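AlgW protein (Pseudomonas aeruginosa, PDB 7CO3) probably acts as a serine endopeptidase of the HtrA type, joining a trypsin-like protease domain to a peptide-binding PDZ domain. Local coordinates at residues 63-74 with 125-136; 146-156 with 267-277. The protein carries 1 engineered substitution. All coordinates share one frame; numbering follows the deposited sequence.

Interaction 1. Residues 63-74 with 125-136; sequences APAVANLYTTKM and TAGADQIIVALR
Thr72 O is gripped by two backbone donors of segment 125-136, Asp129 N at 2.7 Å and Gln130 N at 3.3 Å, both in the carbonyl plane. Asp129 and Gln130 both face Thr72, a classic beta bulge; from the Thr72-Gln130 pair onward the antiparallel ladder is regular, with Tyr70-Ile132 and Asn68-Ala134 the next hydrogen-bonded pairs. The straightest bond, Ile132 N to Tyr70 O, spans 2.9 Å with 175° at the hydrogen. The short strand axes approach to 4.7 Å, at 152° to each other.

Strands 66-72 and 130-134 are the first and last in the order of a six-stranded antiparallel sheet, so this ladder is the seam that closes the N-terminal beta-barrel of the chymotrypsin-like fold. Leu69, Thr71, Ile131 and Val133 share its buried face, where Leu157 touches Leu69 and Ile131. Leu69 CD2 lies alongside Val133 CG2 at 3.5 Å, both side chains pointing the same way. Thr71 holds CG2 anti to its carbonyl carbon, with OG1 between N and C (chi1 65°); CG2 then lies beside Ile131 CG1, 3.9 Å away, and OG1 hydrogen-bonds Ser105 OG.

On the other face the Tyr70 ring receives Ala134 CB at its edge, 3.8 Å from CE2, while Tyr70 OH takes a weak hydrogen bond from Asn68 ND2. At the far end of the seam the extended Arg136 chain runs beside Pro64, NH2 reaching 3.3 Å from Pro64 CG, and Ala63 CB covers one guanidinium face. A water there donates to Pro64 O and Val66 O and accepts from Arg136 N, bridging the two segments beyond the last direct backbone bond.

Interaction 2. Residues 146-156 with 267-277; sequences VGSDPETDLAV and VMQSIIEHGQV
Val156 and Ile271 point in opposing directions and overlap flank to flank, Val156 CG2 lying 3.6 Å from Ile271 CG2 in the middle of an apolar interface. With CG1 turned beside the backbone N (chi1 -77°), Ile271 leaves CG2 to face the hairpin backbone, 3.6 Å from Gly147 N. Val267 lies one turn earlier in the helix: its CG1 meets Leu154 CB at 3.8 Å, and its CG2 lies over the polar pair Asp149 and Thr152. At the other end Val146 CG1 comes against Ile271 CG2, the side chains set at a slant.

No conventional hydrogen bond joins the segments directly; a CA-H...O contact and two waters do the linking. Gly147 CA approaches Gly275 O, just past the helix end, at 3.5 Å with 154° at the hydrogen. One water accepts from Val277 N at 2.9 Å and donates to Ser148 O and Asp149 OD1; a second joins Ser148 N to Gly275 O. Within the hairpin, Thr152 OG1 donates to Asp149 OD2 over 2.6 Å, from 40° above the carboxylate plane. The same OD2 takes a salt bridge from Arg279.

Helix 261-274 thus lies against the N-terminal barrel, the axis of its segment 267-274 passing 7.4 Å from that of strand 146-149 and 8.5 Å from that of strand 154-156. It reaches strand 117-120 as well, where Met268 touches Leu119 and Ile272 touches Tyr117.

Both contacts involve the same six-stranded barrel, their centres about 17 Å apart. Interaction 1 joins two of its strands edge to edge, about 19 Å from the centre of the chain, so backbone hydrogen bonds dominate, and its 941 Å² of buried surface exceeds the 490 Å² of interaction 2. There a helix outside the sheet lies on a hairpin, about 10 Å from that centre; apolar side chains do most of the work, and waters replace direct hydrogen bonds. Each is partly buried, but interaction 1 includes six exposed residues and interaction 2 none among those that touch. Strands 130-134 and 140-149 are sheet neighbours, linking the two contacts, and Thr125 OG1 packs 3.6 Å from Ala155 CB.

Interaction 1. Residues 63-74 with 125-136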
loop_
_atom_site.group_PDB
_atom_site.type_symbol
_atom_site.label_atom_id
_atom_site.label_comp_id
_atom_site.label_asym_id
_atom_site.label_seq_id
_atom_site.Cartn_x
_atom_site.Cartn_y
_atom_site.Cartn_z
ATOM N N ALA B 63 -3.591 13.318 16.565
ATOM C CA ALA B 63 -2.922 12.200 17.225
ATOM C C ALA B 63 -3.067 12.196 18.753
ATOM O O ALA B 63 -3.232 11.102 19.320
ATOM C CB ALA B 63 -1.452 12.181 16.811
ATOM N N PRO B 64 -3.048 13.339 19.466
ATOM C CA PRO B 64 -3.211 13.265 20.940
ATOM C C PRO B 64 -4.519 12.647 21.380
ATOM O O PRO B 64 -4.588 12.075 22.469
ATOM C CB PRO B 64 -3.106 14.727 21.386
ATOM C CG PRO B 64 -2.227 15.357 20.336
ATOM C CD PRO B 64 -2.687 14.707 19.040
ATOM N N ALA B 65 -5.543 12.687 20.540
ATOM C CA ALA B 65 -6.861 12.170 20.862
ATOM C C ALA B 65 -7.096 10.745 20.362
ATOM O O ALA B 65 -8.241 10.273 20.378
ATOM C CB ALA B 65 -7.929 13.093 20.291
ATOM N N VAL B 66 -6.050 10.052 19.907
ATOM C CA VAL B 66 -6.153 8.646 19.521
ATOM C C VAL B 66 -5.301 7.843 20.484
ATOM O O VAL B 66 -4.139 8.179 20.705
ATOM C CB VAL B 66 -5.726 8.433 18.054
ATOM C CG1 VAL B 66 -5.936 6.944 17.609
ATOM C CG2 VAL B 66 -6.473 9.421 17.170
ATOM N N ALA B 67 -5.881 6.795 21.064
ATOM C CA ALA B 67 -5.218 5.999 22.092
ATOM C C ALA B 67 -5.019 4.575 21.594
ATOM O O ALA B 67 -5.706 4.125 20.671
ATOM C CB ALA B 67 -6.035 5.968 23.398
ATOM N N ASN B 68 -4.088 3.864 22.248
ATOM C CA ASN B 68 -3.958 2.419 22.110
ATOM C C ASN B 68 -4.830 1.677 23.129
ATOM O O ASN B 68 -4.940 2.075 24.294
ATOM C CB ASN B 68 -2.491 2.004 22.271
ATOM C CG ASN B 68 -1.583 2.640 21.220
ATOM O OD1 ASN B 68 -2.044 3.061 20.171
ATOM N ND2 ASN B 68 -0.300 2.721 21.511
ATOM N N LEU B 69 -5.405 0.565 22.690
ATOM C CA LEU B 69 -6.198 -0.322 23.529
ATOM C C LEU B 69 -5.474 -1.661 23.643
ATOM O O LEU B 69 -5.045 -2.227 22.626
ATOM C CB LEU B 69 -7.601 -0.562 22.950
ATOM C CG LEU B 69 -8.701 0.527 22.981
ATOM C CD1 LEU B 69 -10.036 -0.086 22.643
ATOM C CD2 LEU B 69 -8.801 1.304 24.337
ATOM N N TYR B 70 -5.357 -2.158 24.882
ATOM C CA TYR B 70 -4.824 -3.480 25.216
ATOM C C TYR B 70 -5.861 -4.181 26.069
ATOM O O TYR B 70 -6.153 -3.721 27.176
ATOM C CB TYR B 70 -3.496 -3.390 25.977
ATOM C CG TYR B 70 -2.485 -2.524 25.298
ATOM C CD1 TYR B 70 -1.837 -2.956 24.142
ATOM C CD2 TYR B 70 -2.194 -1.261 25.780
ATOM C CE1 TYR B 70 -0.918 -2.160 23.494
ATOM C CE2 TYR B 70 -1.280 -0.452 25.143
ATOM C CZ TYR B 70 -0.647 -0.901 24.005
ATOM O OH TYR B 70 0.258 -0.095 23.386
ATOM N N THR B 71 -6.413 -5.280 25.552
ATOM C CA THR B 71 -7.518 -5.990 26.169
ATOM C C THR B 71 -7.092 -7.420 26.503
ATOM O O THR B 71 -6.356 -8.058 25.741
ATOM C CB THR B 71 -8.777 -5.986 25.264
ATOM O OG1 THR B 71 -8.544 -6.727 24.052
ATOM C CG2 THR B 71 -9.166 -4.574 24.898
ATOM N N THR B 72 -7.536 -7.904 27.662
ATOM C CA THR B 72 -7.319 -9.285 28.065
ATOM C C THR B 72 -8.665 -9.957 28.253
ATOM O O THR B 72 -9.588 -9.359 28.814
ATOM C CB THR B 72 -6.449 -9.397 29.316
ATOM O OG1 THR B 72 -6.888 -8.435 30.279
ATOM C CG2 THR B 72 -5.010 -9.103 28.979
ATOM N N LYS B 73 -8.760 -11.193 27.757
ATOM C CA LYS B 73 -9.997 -11.951 27.603
ATOM C C LYS B 73 -9.657 -13.427 27.759
ATOM O O LYS B 73 -8.489 -13.805 27.799
ATOM C CB LYS B 73 -10.630 -11.685 26.227
ATOM C CG LYS B 73 -12.010 -12.288 26.023
ATOM C CD LYS B 73 -12.302 -12.571 24.559
ATOM C CE LYS B 73 -13.807 -12.604 24.297
ATOM N NZ LYS B 73 -14.539 -13.585 25.145
ATOM N N MET B 74 -10.680 -14.270 27.857
ATOM C CA MET B 74 -10.445 -15.717 27.879
ATOM C C MET B 74 -10.904 -16.379 26.580
ATOM O O MET B 74 -11.984 -16.082 26.065
ATOM C CB MET B 74 -11.140 -16.367 29.085
ATOM C CG MET B 74 -10.442 -16.075 30.408
ATOM S SD MET B 74 -8.917 -17.024 30.620
ATOM C CE MET B 74 -9.437 -18.630 30.017
ATOM N N THR B 125 -13.294 -4.931 21.950
ATOM C CA THR B 125 -13.516 -4.974 23.389
ATOM C C THR B 125 -14.515 -6.038 23.812
ATOM O O THR B 125 -14.661 -6.278 25.013
ATOM C CB THR B 125 -14.013 -3.616 23.896
ATOM O OG1 THR B 125 -14.988 -3.090 22.987
ATOM C CG2 THR B 125 -12.879 -2.633 24.045
ATOM N N ALA B 126 -15.212 -6.654 22.866
ATOM C CA ALA B 126 -16.254 -7.628 23.151
ATOM C C ALA B 126 -15.735 -8.761 24.040
ATOM O O ALA B 126 -14.775 -9.452 23.691
ATOM C CB ALA B 126 -16.795 -8.181 21.845
ATOM N N GLY B 127 -16.367 -8.943 25.201
ATOM C CA GLY B 127 -15.973 -9.994 26.106
ATOM C C GLY B 127 -14.677 -9.753 26.828
ATOM O O GLY B 127 -14.156 -10.660 27.480
ATOM N N ALA B 128 -14.118 -8.563 26.741
ATOM C CA ALA B 128 -12.859 -8.355 27.422
ATOM C C ALA B 128 -13.100 -8.296 28.925
ATOM O O ALA B 128 -14.145 -7.841 29.392
ATOM C CB ALA B 128 -12.180 -7.088 26.928
ATOM N N ASP B 129 -12.127 -8.779 29.686
ATOM C CA ASP B 129 -12.235 -8.713 31.138
ATOM C C ASP B 129 -11.475 -7.522 31.694
ATOM O O ASP B 129 -11.860 -6.985 32.729
ATOM C CB ASP B 129 -11.769 -10.035 31.751
ATOM C CG ASP B 129 -12.546 -11.239 31.192
ATOM O OD1 ASP B 129 -13.785 -11.136 31.048
ATOM O OD2 ASP B 129 -11.931 -12.275 30.872
ATOM N N GLN B 130 -10.447 -7.052 30.996
ATOM C CA GLN B 130 -9.782 -5.806 31.337
ATOM C C GLN B 130 -9.446 -5.050 30.052
ATOM O O GLN B 130 -9.121 -5.663 29.026
ATOM C CB GLN B 130 -8.528 -6.078 32.154
ATOM C CG GLN B 130 -7.867 -4.853 32.707
ATOM C CD GLN B 130 -6.548 -5.183 33.376
ATOM O OE1 GLN B 130 -5.571 -5.541 32.718
ATOM N NE2 GLN B 130 -6.520 -5.084 34.695
ATOM N N ILE B 131 -9.543 -3.722 30.109
ATOM C CA ILE B 131 -9.258 -2.835 28.977
ATOM C C ILE B 131 -8.367 -1.714 29.477
ATOM O O ILE B 131 -8.790 -0.919 30.322
ATOM C CB ILE B 131 -10.544 -2.262 28.343
ATOM C CG1 ILE B 131 -11.456 -3.378 27.878
ATOM C CG2 ILE B 131 -10.236 -1.355 27.137
ATOM C CD1 ILE B 131 -12.862 -2.923 27.614
ATOM N N ILE B 132 -7.139 -1.655 28.968
ATOM C CA ILE B 132 -6.218 -0.561 29.237
ATOM C C ILE B 132 -6.196 0.405 28.055
ATOM O O ILE B 132 -6.104 -0.010 26.888
ATOM C CB ILE B 132 -4.804 -1.068 29.551
ATOM C CG1 ILE B 132 -4.833 -1.919 30.829
ATOM C CG2 ILE B 132 -3.847 0.099 29.695
ATOM C CD1 ILE B 132 -4.448 -3.358 30.643
ATOM N N VAL B 133 -6.286 1.691 28.376
ATOM C CA VAL B 133 -6.181 2.790 27.436
ATOM C C VAL B 133 -4.803 3.404 27.627
ATOM O O VAL B 133 -4.410 3.715 28.758
ATOM C CB VAL B 133 -7.284 3.828 27.690
ATOM C CG1 VAL B 133 -6.933 5.133 27.058
ATOM C CG2 VAL B 133 -8.653 3.322 27.237
ATOM N N ALA B 134 -4.052 3.561 26.538
ATOM C CA ALA B 134 -2.734 4.180 26.594
ATOM C C ALA B 134 -2.730 5.413 25.705
ATOM O O ALA B 134 -2.898 5.311 24.478
ATOM C CB ALA B 134 -1.626 3.199 26.192
ATOM N N LEU B 135 -2.512 6.574 26.323
ATOM C CA LEU B 135 -2.584 7.829 25.597
ATOM C C LEU B 135 -1.237 8.178 24.989
ATOM O O LEU B 135 -0.186 7.690 25.421
ATOM C CB LEU B 135 -3.058 8.950 26.516
ATOM C CG LEU B 135 -4.452 8.725 27.101
ATOM C CD1 LEU B 135 -4.829 9.935 27.917
ATOM C CD2 LEU B 135 -5.482 8.453 26.015
ATOM N N ARG B 136 -1.282 9.045 23.972
ATOM C CA ARG B 136 -0.058 9.491 23.312
ATOM C C ARG B 136 0.924 10.147 24.278
ATOM O O ARG B 136 2.138 10.078 24.066
ATOM C CB ARG B 136 -0.396 10.463 22.194
ATOM C CG ARG B 136 0.740 10.626 21.221
ATOM C CD ARG B 136 0.308 11.463 20.056
ATOM N NE ARG B 136 1.436 12.126 19.421
ATOM C CZ ARG B 136 1.657 13.429 19.495
ATOM N NH1 ARG B 136 2.712 13.957 18.892
ATOM N NH2 ARG B 136 0.821 14.201 20.175
HETATM O O HOH W 1 -3.829 9.527 22.983
HETATM O O HOH W 2 -1.557 6.528 22.014
HETATM O O HOH W 3 -5.704 -5.899 29.248
#

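Interaction 2. Residues 146-156 with 267-277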
loop_
_atom_site.group_PDB
_atom_site.type_symbol
_atom_site.label_atom_id
_atom_site.label_comp_id
_atom_site.label_asym_id
_atom_site.label_seq_id
_atom_site.Cartn_x
_atom_site.Cartn_y
_atom_site.Cartn_z
ATOM N N VAL B 146 -18.998 1.383 28.671
ATOM C CA VAL B 146 -20.302 2.031 28.812
ATOM C C VAL B 146 -21.394 1.155 28.208
ATOM O O VAL B 146 -22.389 0.825 28.859
ATOM C CB VAL B 146 -20.273 3.433 28.175
ATOM C CG1 VAL B 146 -21.645 4.116 28.270
ATOM C CG2 VAL B 146 -19.175 4.284 28.833
ATOM N N GLY B 147 -21.212 0.748 26.966
ATOM C CA GLY B 147 -22.093 -0.170 26.277
ATOM C C GLY B 147 -21.487 -0.402 24.916
ATOM O O GLY B 147 -20.504 0.237 24.536
ATOM N N SER B 148 -22.089 -1.320 24.180
ATOM C CA SER B 148 -21.533 -1.760 22.921
ATOM C C SER B 148 -22.700 -1.983 21.982
ATOM O O SER B 148 -23.848 -2.071 22.423
ATOM C CB SER B 148 -20.648 -3.007 23.127
ATOM O OG SER B 148 -21.403 -4.088 23.613
ATOM N N ASP B 149 -22.408 -2.032 20.682
ATOM C CA ASP B 149 -23.437 -2.134 19.648
ATOM C C ASP B 149 -22.942 -3.050 18.541
ATOM O O ASP B 149 -22.445 -2.601 17.502
ATOM C CB ASP B 149 -23.849 -0.765 19.100
ATOM C CG ASP B 149 -24.937 -0.865 18.009
ATOM O OD1 ASP B 149 -25.852 -1.701 18.132
ATOM O OD2 ASP B 149 -24.891 -0.115 17.023
ATOM N N PRO B 150 -23.092 -4.351 18.726
ATOM C CA PRO B 150 -22.612 -5.300 17.726
ATOM C C PRO B 150 -23.157 -5.075 16.332
ATOM O O PRO B 150 -22.524 -5.490 15.360
ATOM C CB PRO B 150 -23.077 -6.647 18.292
ATOM C CG PRO B 150 -23.113 -6.424 19.784
ATOM C CD PRO B 150 -23.548 -5.009 19.965
ATOM N N GLU B 151 -24.328 -4.476 16.175
ATOM C CA GLU B 151 -24.869 -4.447 14.826
ATOM C C GLU B 151 -24.291 -3.301 14.012
ATOM O O GLU B 151 -24.524 -3.248 12.809
ATOM C CB GLU B 151 -26.390 -4.426 14.864
ATOM C CG GLU B 151 -26.958 -5.560 15.738
ATOM C CD GLU B 151 -28.274 -6.129 15.223
ATOM O OE1 GLU B 151 -28.350 -6.490 14.028
ATOM O OE2 GLU B 151 -29.226 -6.245 16.026
ATOM N N THR B 152 -23.541 -2.388 14.632
ATOM C CA THR B 152 -22.708 -1.469 13.863
ATOM C C THR B 152 -21.223 -1.684 14.100
ATOM O O THR B 152 -20.426 -0.891 13.602
ATOM C CB THR B 152 -23.044 -0.016 14.184
ATOM O OG1 THR B 152 -22.754 0.222 15.559
ATOM C CG2 THR B 152 -24.511 0.313 13.894
ATOM N N ASP B 153 -20.850 -2.687 14.902
ATOM C CA ASP B 153 -19.468 -2.894 15.366
ATOM C C ASP B 153 -18.915 -1.670 16.090
ATOM O O ASP B 153 -17.783 -1.235 15.833
ATOM C CB ASP B 153 -18.547 -3.298 14.204
ATOM C CG ASP B 153 -17.237 -3.964 14.676
ATOM O OD1 ASP B 153 -17.102 -4.266 15.890
ATOM O OD2 ASP B 153 -16.329 -4.162 13.831
ATOM N N LEU B 154 -19.686 -1.116 17.033
ATOM C CA LEU B 154 -19.173 0.002 17.824
ATOM C C LEU B 154 -19.278 -0.282 19.315
ATOM O O LEU B 154 -20.099 -1.085 19.763
ATOM C CB LEU B 154 -19.890 1.334 17.478
ATOM C CG LEU B 154 -19.610 1.839 16.036
ATOM C CD1 LEU B 154 -20.568 2.959 15.595
ATOM C CD2 LEU B 154 -18.165 2.337 15.927
ATOM N N ALA B 155 -18.437 0.389 20.085
ATOM C CA ALA B 155 -18.512 0.271 21.530
ATOM C C ALA B 155 -18.026 1.573 22.126
ATOM O O ALA B 155 -17.258 2.305 21.504
ATOM C CB ALA B 155 -17.701 -0.914 22.071
ATOM N N VAL B 156 -18.532 1.892 23.316
ATOM C CA VAL B 156 -18.178 3.113 24.024
ATOM C C VAL B 156 -17.511 2.731 25.326
ATOM O O VAL B 156 -17.982 1.831 26.032
ATOM C CB VAL B 156 -19.406 4.011 24.287
ATOM C CG1 VAL B 156 -18.979 5.222 25.045
ATOM C CG2 VAL B 156 -20.059 4.416 22.988
ATOM N N VAL B 267 -24.879 6.343 17.411
ATOM C CA VAL B 267 -24.601 5.194 18.265
ATOM C C VAL B 267 -23.985 5.622 19.588
ATOM O O VAL B 267 -24.466 5.222 20.657
ATOM C CB VAL B 267 -23.693 4.210 17.510
ATOM C CG1 VAL B 267 -23.099 3.163 18.469
ATOM C CG2 VAL B 267 -24.450 3.569 16.358
ATOM N N MET B 268 -22.930 6.443 19.545
ATOM C CA MET B 268 -22.251 6.859 20.774
ATOM C C MET B 268 -23.205 7.585 21.724
ATOM O O MET B 268 -23.211 7.327 22.931
ATOM C CB MET B 268 -21.092 7.792 20.472
ATOM C CG MET B 268 -20.290 8.164 21.686
ATOM S SD MET B 268 -19.139 9.476 21.352
ATOM C CE MET B 268 -20.141 10.579 20.369
ATOM N N GLN B 269 -23.978 8.531 21.191
ATOM C CA GLN B 269 -24.896 9.312 22.017
ATOM C C GLN B 269 -25.922 8.416 22.704
ATOM O O GLN B 269 -26.159 8.547 23.912
ATOM C CB GLN B 269 -25.545 10.410 21.167
ATOM C CG GLN B 269 -24.547 11.560 20.902
ATOM C CD GLN B 269 -24.775 12.385 19.629
ATOM O OE1 GLN B 269 -23.908 13.177 19.244
ATOM N NE2 GLN B 269 -25.934 12.224 18.985
ATOM N N SER B 270 -26.496 7.461 21.968
ATOM C CA SER B 270 -27.511 6.594 22.557
ATOM C C SER B 270 -26.925 5.625 23.573
ATOM O O SER B 270 -27.597 5.269 24.553
ATOM C CB SER B 270 -28.263 5.827 21.502
ATOM O OG SER B 270 -29.526 5.484 22.035
ATOM N N ILE B 271 -25.705 5.136 23.337
ATOM C CA ILE B 271 -25.084 4.241 24.306
ATOM C C ILE B 271 -24.821 4.989 25.596
ATOM O O ILE B 271 -25.067 4.477 26.694
ATOM C CB ILE B 271 -23.791 3.623 23.727
ATOM C CG1 ILE B 271 -24.144 2.502 22.744
ATOM C CG2 ILE B 271 -22.881 3.076 24.847
ATOM C CD1 ILE B 271 -22.950 2.027 21.864
ATOM N N ILE B 272 -24.332 6.221 25.483
ATOM C CA ILE B 272 -24.074 7.016 26.666
ATOM C C ILE B 272 -25.369 7.235 27.448
ATOM O O ILE B 272 -25.362 7.294 28.681
ATOM C CB ILE B 272 -23.378 8.330 26.255
ATOM C CG1 ILE B 272 -22.034 8.018 25.563
ATOM C CG2 ILE B 272 -23.133 9.230 27.452
ATOM C CD1 ILE B 272 -20.968 9.102 25.707
ATOM N N GLU B 273 -26.505 7.261 26.747
ATOM C CA GLU B 273 -27.764 7.642 27.372
ATOM C C GLU B 273 -28.505 6.435 27.913
ATOM O O GLU B 273 -28.974 6.447 29.057
ATOM C CB GLU B 273 -28.643 8.386 26.365
ATOM C CG GLU B 273 -28.388 9.881 26.300
ATOM C CD GLU B 273 -29.284 10.645 27.255
ATOM O OE1 GLU B 273 -30.482 10.297 27.351
ATOM O OE2 GLU B 273 -28.797 11.586 27.915
ATOM N N HIS B 274 -28.590 5.383 27.113
ATOM C CA HIS B 274 -29.447 4.246 27.373
ATOM C C HIS B 274 -28.681 2.930 27.470
ATOM O O HIS B 274 -29.303 1.868 27.555
ATOM C CB HIS B 274 -30.534 4.228 26.289
ATOM C CG HIS B 274 -31.118 5.591 26.024
ATOM N ND1 HIS B 274 -30.880 6.306 24.870
ATOM C CD2 HIS B 274 -31.884 6.392 26.803
ATOM C CE1 HIS B 274 -31.500 7.473 24.935
ATOM N NE2 HIS B 274 -32.111 7.553 26.103
ATOM N N GLY B 275 -27.341 2.978 27.479
ATOM C CA GLY B 275 -26.506 1.792 27.596
ATOM C C GLY B 275 -26.431 0.926 26.357
ATOM O O GLY B 275 -25.616 -0.005 26.312
ATOM N N GLN B 276 -27.265 1.187 25.368
ATOM C CA GLN B 276 -27.278 0.484 24.099
ATOM C C GLN B 276 -28.009 1.405 23.142
ATOM O O GLN B 276 -28.321 2.551 23.477
ATOM C CB GLN B 276 -27.952 -0.885 24.214
ATOM C CG GLN B 276 -29.476 -0.805 24.296
ATOM C CD GLN B 276 -30.142 -2.100 24.746
ATOM O OE1 GLN B 276 -30.952 -2.687 24.023
ATOM N NE2 GLN B 276 -29.798 -2.549 25.950
ATOM N N VAL B 277 -28.280 0.910 21.948
ATOM C CA VAL B 277 -29.094 1.641 20.996
ATOM C C VAL B 277 -30.415 0.910 20.886
ATOM O O VAL B 277 -30.449 -0.317 20.709
ATOM C CB VAL B 277 -28.407 1.795 19.630
ATOM C CG1 VAL B 277 -29.207 2.745 18.745
ATOM C CG2 VAL B 277 -26.989 2.309 19.852
HETATM O O HOH W 4 -26.617 -1.372 21.101
HETATM O O HOH W 5 -24.636 -2.774 25.283
#